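Local coordinates for testis-expressed protein 101 (Mus musculus, PDB 7BPS) that helps control sperm binding to the zona pellucida and sperm migration into the oviduct, probably through the adhesion molecule ADAM3, at residues T141-S152 with M183-F194. Sequence-based numbering, arbitrary orientation.
Sequences TTQCYQGRLEFS and MTVKETCSYQSF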
loop_
_atom_site.group_PDB
_atom_site.type_symbol
_atom_site.label_atom_id
_atom_site.label_comp_id
_atom_site.label_asym_id
_atom_site.label_seq_id
_atom_site.Cartn_x
_atom_site.Cartn_y
_atom_site.Cartn_z
ATOM N N THR A 141 19.487 8.068 1.025
ATOM C CA THR A 141 18.369 8.509 1.899
ATOM C C THR A 141 18.574 10.002 2.133
ATOM O O THR A 141 19.724 10.415 2.184
ATOM C CB THR A 141 18.276 7.652 3.163
ATOM O OG1 THR A 141 19.576 7.599 3.737
ATOM C CG2 THR A 141 17.789 6.245 2.873
ATOM N N THR A 142 17.492 10.771 2.194
ATOM C CA THR A 142 17.514 12.242 2.354
ATOM C C THR A 142 17.104 12.645 3.773
ATOM O O THR A 142 17.413 13.779 4.134
ATOM C CB THR A 142 16.615 12.912 1.308
ATOM O OG1 THR A 142 15.256 12.495 1.496
ATOM C CG2 THR A 142 17.046 12.625 -0.117
ATOM N N GLN A 143 16.423 11.798 4.550
ATOM C CA GLN A 143 15.725 12.259 5.801
ATOM C C GLN A 143 15.323 11.081 6.700
ATOM O O GLN A 143 15.242 9.953 6.210
ATOM C CB GLN A 143 14.478 13.101 5.460
ATOM C CG GLN A 143 13.394 12.381 4.658
ATOM C CD GLN A 143 12.148 13.189 4.339
ATOM O OE1 GLN A 143 11.035 12.666 4.220
ATOM N NE2 GLN A 143 12.316 14.477 4.146
ATOM N N CYS A 144 15.117 11.337 7.990
ATOM C CA CYS A 144 14.272 10.494 8.864
ATOM C C CYS A 144 12.831 10.936 8.665
ATOM O O CYS A 144 12.584 12.135 8.478
ATOM C CB CYS A 144 14.682 10.562 10.324
ATOM S SG CYS A 144 16.372 9.963 10.628
ATOM N N TYR A 145 11.934 9.968 8.633
ATOM C CA TYR A 145 10.485 10.148 8.414
ATOM C C TYR A 145 9.746 9.404 9.526
ATOM O O TYR A 145 10.112 8.276 9.829
ATOM C CB TYR A 145 10.125 9.705 6.998
ATOM C CG TYR A 145 8.653 9.644 6.687
ATOM C CD1 TYR A 145 7.903 8.551 7.041
ATOM C CD2 TYR A 145 8.013 10.662 6.012
ATOM C CE1 TYR A 145 6.573 8.443 6.703
ATOM C CE2 TYR A 145 6.679 10.570 5.661
ATOM C CZ TYR A 145 5.944 9.466 6.027
ATOM O OH TYR A 145 4.614 9.357 5.712
ATOM N N GLN A 146 8.773 10.087 10.135
ATOM C CA GLN A 146 7.764 9.528 11.073
ATOM C C GLN A 146 6.397 9.977 10.568
ATOM O O GLN A 146 6.110 11.176 10.679
ATOM C CB GLN A 146 7.999 10.015 12.509
ATOM C CG GLN A 146 9.406 9.722 13.028
ATOM C CD GLN A 146 10.356 10.854 12.722
ATOM O OE1 GLN A 146 9.962 12.008 12.777
ATOM N NE2 GLN A 146 11.601 10.541 12.392
ATOM N N GLY A 147 5.632 9.070 9.969
ATOM C CA GLY A 147 4.371 9.401 9.301
ATOM C C GLY A 147 3.218 8.507 9.714
ATOM O O GLY A 147 3.436 7.435 10.340
ATOM N N ARG A 148 2.027 8.945 9.330
ATOM C CA ARG A 148 0.738 8.253 9.554
ATOM C C ARG A 148 -0.024 8.349 8.241
ATOM O O ARG A 148 -0.105 9.450 7.666
ATOM C CB ARG A 148 0.035 8.839 10.792
ATOM C CG ARG A 148 -1.299 8.213 11.166
ATOM C CD ARG A 148 -1.620 8.360 12.648
ATOM N NE ARG A 148 -1.318 7.102 13.328
ATOM C CZ ARG A 148 -0.357 6.898 14.234
ATOM N NH1 ARG A 148 0.446 7.866 14.646
ATOM N NH2 ARG A 148 -0.231 5.698 14.765
ATOM N N LEU A 149 -0.494 7.201 7.750
ATOM C CA LEU A 149 -1.311 7.100 6.533
ATOM C C LEU A 149 -2.716 6.727 6.963
ATOM O O LEU A 149 -2.859 5.703 7.612
ATOM C CB LEU A 149 -0.717 6.067 5.578
ATOM C CG LEU A 149 0.696 6.384 5.090
ATOM C CD1 LEU A 149 1.140 5.330 4.095
ATOM C CD2 LEU A 149 0.794 7.779 4.485
ATOM N N GLU A 150 -3.684 7.555 6.577
ATOM C CA GLU A 150 -5.132 7.395 6.860
ATOM C C GLU A 150 -5.790 6.890 5.575
ATOM O O GLU A 150 -5.731 7.616 4.569
ATOM C CB GLU A 150 -5.638 8.782 7.263
ATOM C CG GLU A 150 -6.706 8.797 8.294
ATOM C CD GLU A 150 -6.158 8.310 9.610
ATOM O OE1 GLU A 150 -5.150 8.915 10.117
ATOM O OE2 GLU A 150 -6.741 7.308 10.114
ATOM N N PHE A 151 -6.339 5.684 5.566
ATOM C CA PHE A 151 -7.076 5.123 4.406
ATOM C C PHE A 151 -8.575 5.061 4.702
ATOM O O PHE A 151 -8.956 4.733 5.837
ATOM C CB PHE A 151 -6.544 3.746 4.046
ATOM C CG PHE A 151 -5.096 3.764 3.647
ATOM C CD1 PHE A 151 -4.737 3.997 2.339
ATOM C CD2 PHE A 151 -4.107 3.526 4.583
ATOM C CE1 PHE A 151 -3.404 3.971 1.972
ATOM C CE2 PHE A 151 -2.776 3.487 4.209
ATOM C CZ PHE A 151 -2.424 3.720 2.911
ATOM N N SER A 152 -9.390 5.407 3.707
ATOM C CA SER A 152 -10.870 5.445 3.826
ATOM C C SER A 152 -11.489 5.051 2.496
ATOM O O SER A 152 -10.820 5.120 1.477
ATOM C CB SER A 152 -11.390 6.771 4.346
ATOM O OG SER A 152 -10.853 7.829 3.598
ATOM N N MET A 183 -9.668 3.438 -2.594
ATOM C CA MET A 183 -9.221 3.984 -1.286
ATOM C C MET A 183 -8.780 5.434 -1.467
ATOM O O MET A 183 -8.195 5.750 -2.496
ATOM C CB MET A 183 -8.046 3.196 -0.700
ATOM C CG MET A 183 -8.357 1.762 -0.355
ATOM S SD MET A 183 -6.907 0.956 0.365
ATOM C CE MET A 183 -6.256 0.072 -1.050
ATOM N N THR A 184 -9.045 6.266 -0.468
ATOM C CA THR A 184 -8.519 7.642 -0.317
ATOM C C THR A 184 -7.393 7.581 0.716
ATOM O O THR A 184 -7.536 6.774 1.672
ATOM C CB THR A 184 -9.689 8.553 0.071
ATOM O OG1 THR A 184 -10.569 8.500 -1.049
ATOM C CG2 THR A 184 -9.296 9.975 0.384
ATOM N N VAL A 185 -6.369 8.424 0.555
ATOM C CA VAL A 185 -5.144 8.486 1.406
ATOM C C VAL A 185 -4.949 9.899 1.894
ATOM O O VAL A 185 -4.849 10.779 1.036
ATOM C CB VAL A 185 -3.839 8.101 0.663
ATOM C CG1 VAL A 185 -2.851 7.487 1.641
ATOM C CG2 VAL A 185 -4.082 7.186 -0.514
ATOM N N LYS A 186 -4.746 10.054 3.194
ATOM C CA LYS A 186 -4.207 11.284 3.826
ATOM C C LYS A 186 -2.866 10.915 4.459
ATOM O O LYS A 186 -2.773 9.839 5.064
ATOM C CB LYS A 186 -5.182 11.860 4.856
ATOM C CG LYS A 186 -6.451 12.478 4.263
ATOM C CD LYS A 186 -7.017 13.682 5.041
ATOM C CE LYS A 186 -8.482 13.965 4.756
ATOM N NZ LYS A 186 -9.369 12.992 5.439
ATOM N N GLU A 187 -1.862 11.762 4.305
ATOM C CA GLU A 187 -0.510 11.528 4.852
ATOM C C GLU A 187 -0.200 12.715 5.753
ATOM O O GLU A 187 -0.371 13.835 5.303
ATOM C CB GLU A 187 0.530 11.359 3.731
ATOM C CG GLU A 187 1.962 11.274 4.257
ATOM C CD GLU A 187 3.030 10.889 3.241
ATOM O OE1 GLU A 187 2.676 10.554 2.098
ATOM O OE2 GLU A 187 4.226 10.927 3.603
ATOM N N THR A 188 0.272 12.465 6.967
ATOM C CA THR A 188 0.820 13.503 7.871
ATOM C C THR A 188 2.165 12.949 8.333
ATOM O O THR A 188 2.305 11.699 8.362
ATOM C CB THR A 188 -0.181 13.847 8.992
ATOM O OG1 THR A 188 -0.501 12.632 9.657
ATOM C CG2 THR A 188 -1.489 14.432 8.490
ATOM N N CYS A 189 3.129 13.806 8.645
ATOM C CA CYS A 189 4.450 13.319 9.093
ATOM C C CYS A 189 5.223 14.400 9.834
ATOM O O CYS A 189 4.870 15.604 9.718
ATOM C CB CYS A 189 5.246 12.785 7.904
ATOM S SG CYS A 189 6.388 13.975 7.163
ATOM N N SER A 190 6.235 13.944 10.562
ATOM C CA SER A 190 7.487 14.676 10.864
ATOM C C SER A 190 8.612 14.107 10.006
ATOM O O SER A 190 8.612 12.872 9.699
ATOM C CB SER A 190 7.858 14.519 12.300
ATOM O OG SER A 190 6.817 14.975 13.099
ATOM N N TYR A 191 9.597 14.941 9.739
ATOM C CA TYR A 191 10.811 14.550 8.996
ATOM C C TYR A 191 11.955 15.433 9.465
ATOM O O TYR A 191 11.732 16.547 9.922
ATOM C CB TYR A 191 10.566 14.618 7.490
ATOM C CG TYR A 191 10.372 16.007 6.945
ATOM C CD1 TYR A 191 9.135 16.641 7.005
ATOM C CD2 TYR A 191 11.429 16.676 6.336
ATOM C CE1 TYR A 191 8.954 17.916 6.494
ATOM C CE2 TYR A 191 11.259 17.943 5.806
ATOM C CZ TYR A 191 10.016 18.549 5.869
ATOM O OH TYR A 191 9.851 19.782 5.343
ATOM N N GLN A 192 13.161 14.884 9.385
ATOM C CA GLN A 192 14.420 15.584 9.713
ATOM C C GLN A 192 15.338 15.348 8.522
ATOM O O GLN A 192 15.819 14.206 8.419
ATOM C CB GLN A 192 14.994 15.027 11.023
ATOM C CG GLN A 192 14.060 15.125 12.220
ATOM C CD GLN A 192 13.070 13.997 12.314
ATOM O OE1 GLN A 192 11.871 14.240 12.434
ATOM N NE2 GLN A 192 13.569 12.769 12.280
ATOM N N SER A 193 15.477 16.343 7.638
ATOM C CA SER A 193 16.380 16.325 6.455
ATOM C C SER A 193 17.816 16.214 6.933
ATOM O O SER A 193 18.095 16.773 7.987
ATOM C CB SER A 193 16.273 17.542 5.584
ATOM O OG SER A 193 14.918 17.907 5.412
ATOM N N PHE A 194 18.641 15.555 6.131
ATOM C CA PHE A 194 20.117 15.590 6.181
ATOM C C PHE A 194 20.573 16.718 5.237
ATOM O O PHE A 194 21.379 17.547 5.648
ATOM C CB PHE A 194 20.689 14.229 5.766
ATOM C CG PHE A 194 20.020 12.987 6.311
ATOM C CD1 PHE A 194 19.387 12.986 7.543
ATOM C CD2 PHE A 194 20.030 11.803 5.578
ATOM C CE1 PHE A 194 18.781 11.837 8.034
ATOM C CE2 PHE A 194 19.415 10.655 6.062
ATOM C CZ PHE A 194 18.788 10.676 7.286
#
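Tyr145 reaches along the sheet to Glu187, four residues before its bridge partner Tyr191 on the antiparallel strand, and its OH donates a hydrogen bond to Glu187 OE2 at 2.7 Å. The hydroxyl comes from above the carboxylate, 52° out of its plane, and ring and carboxylate planes stand almost perpendicular. CG of Tyr145 is anti to the backbone N (chi1 172°), which lays the ring along the strand towards Glu187, with the phenol oxygen beside Gly147. Cys189 flanks the same ring obliquely, its CB 3.5 Å from Tyr145 CE2. Backbone amides of Leu173 and Met174 bind OE2 and OE1 of Glu187, fixing the carboxylate through both oxygens.

Further along this closely packed face, Leu149 CD2 lies 3.7 Å from Glu187 CB, and Phe151 CE1 meets Val185 CG1 at 3.6 Å. On the reverse face, the part formed by Arg148, Glu150, Lys186 and Thr188 is looser: these residues touch mainly through the roots of their side chains. Glu150, Lys186 and Thr188 are exposed to solvent, whereas Arg148 leads away to hydrogen-bond Gly127 O through NH2. At the opposite end of the ladder from Phe151, the Phe194 ring lays one face on the Thr142-Gln143 peptide, while the backbone N of Phe194 donates to Thr142 O almost straight (2.9 Å, 177°).

Ten continuous bridges make this a long β-ladder of the second Ly6/uPAR domain, tied into the three-finger-type fold by the disulfides Cys144-Cys120 and Cys189-Cys171. Strand 158-163 pairs with the other edge of 143-152, and strand 37-46 of the first domain packs against Leu149, Phe151 and Met183.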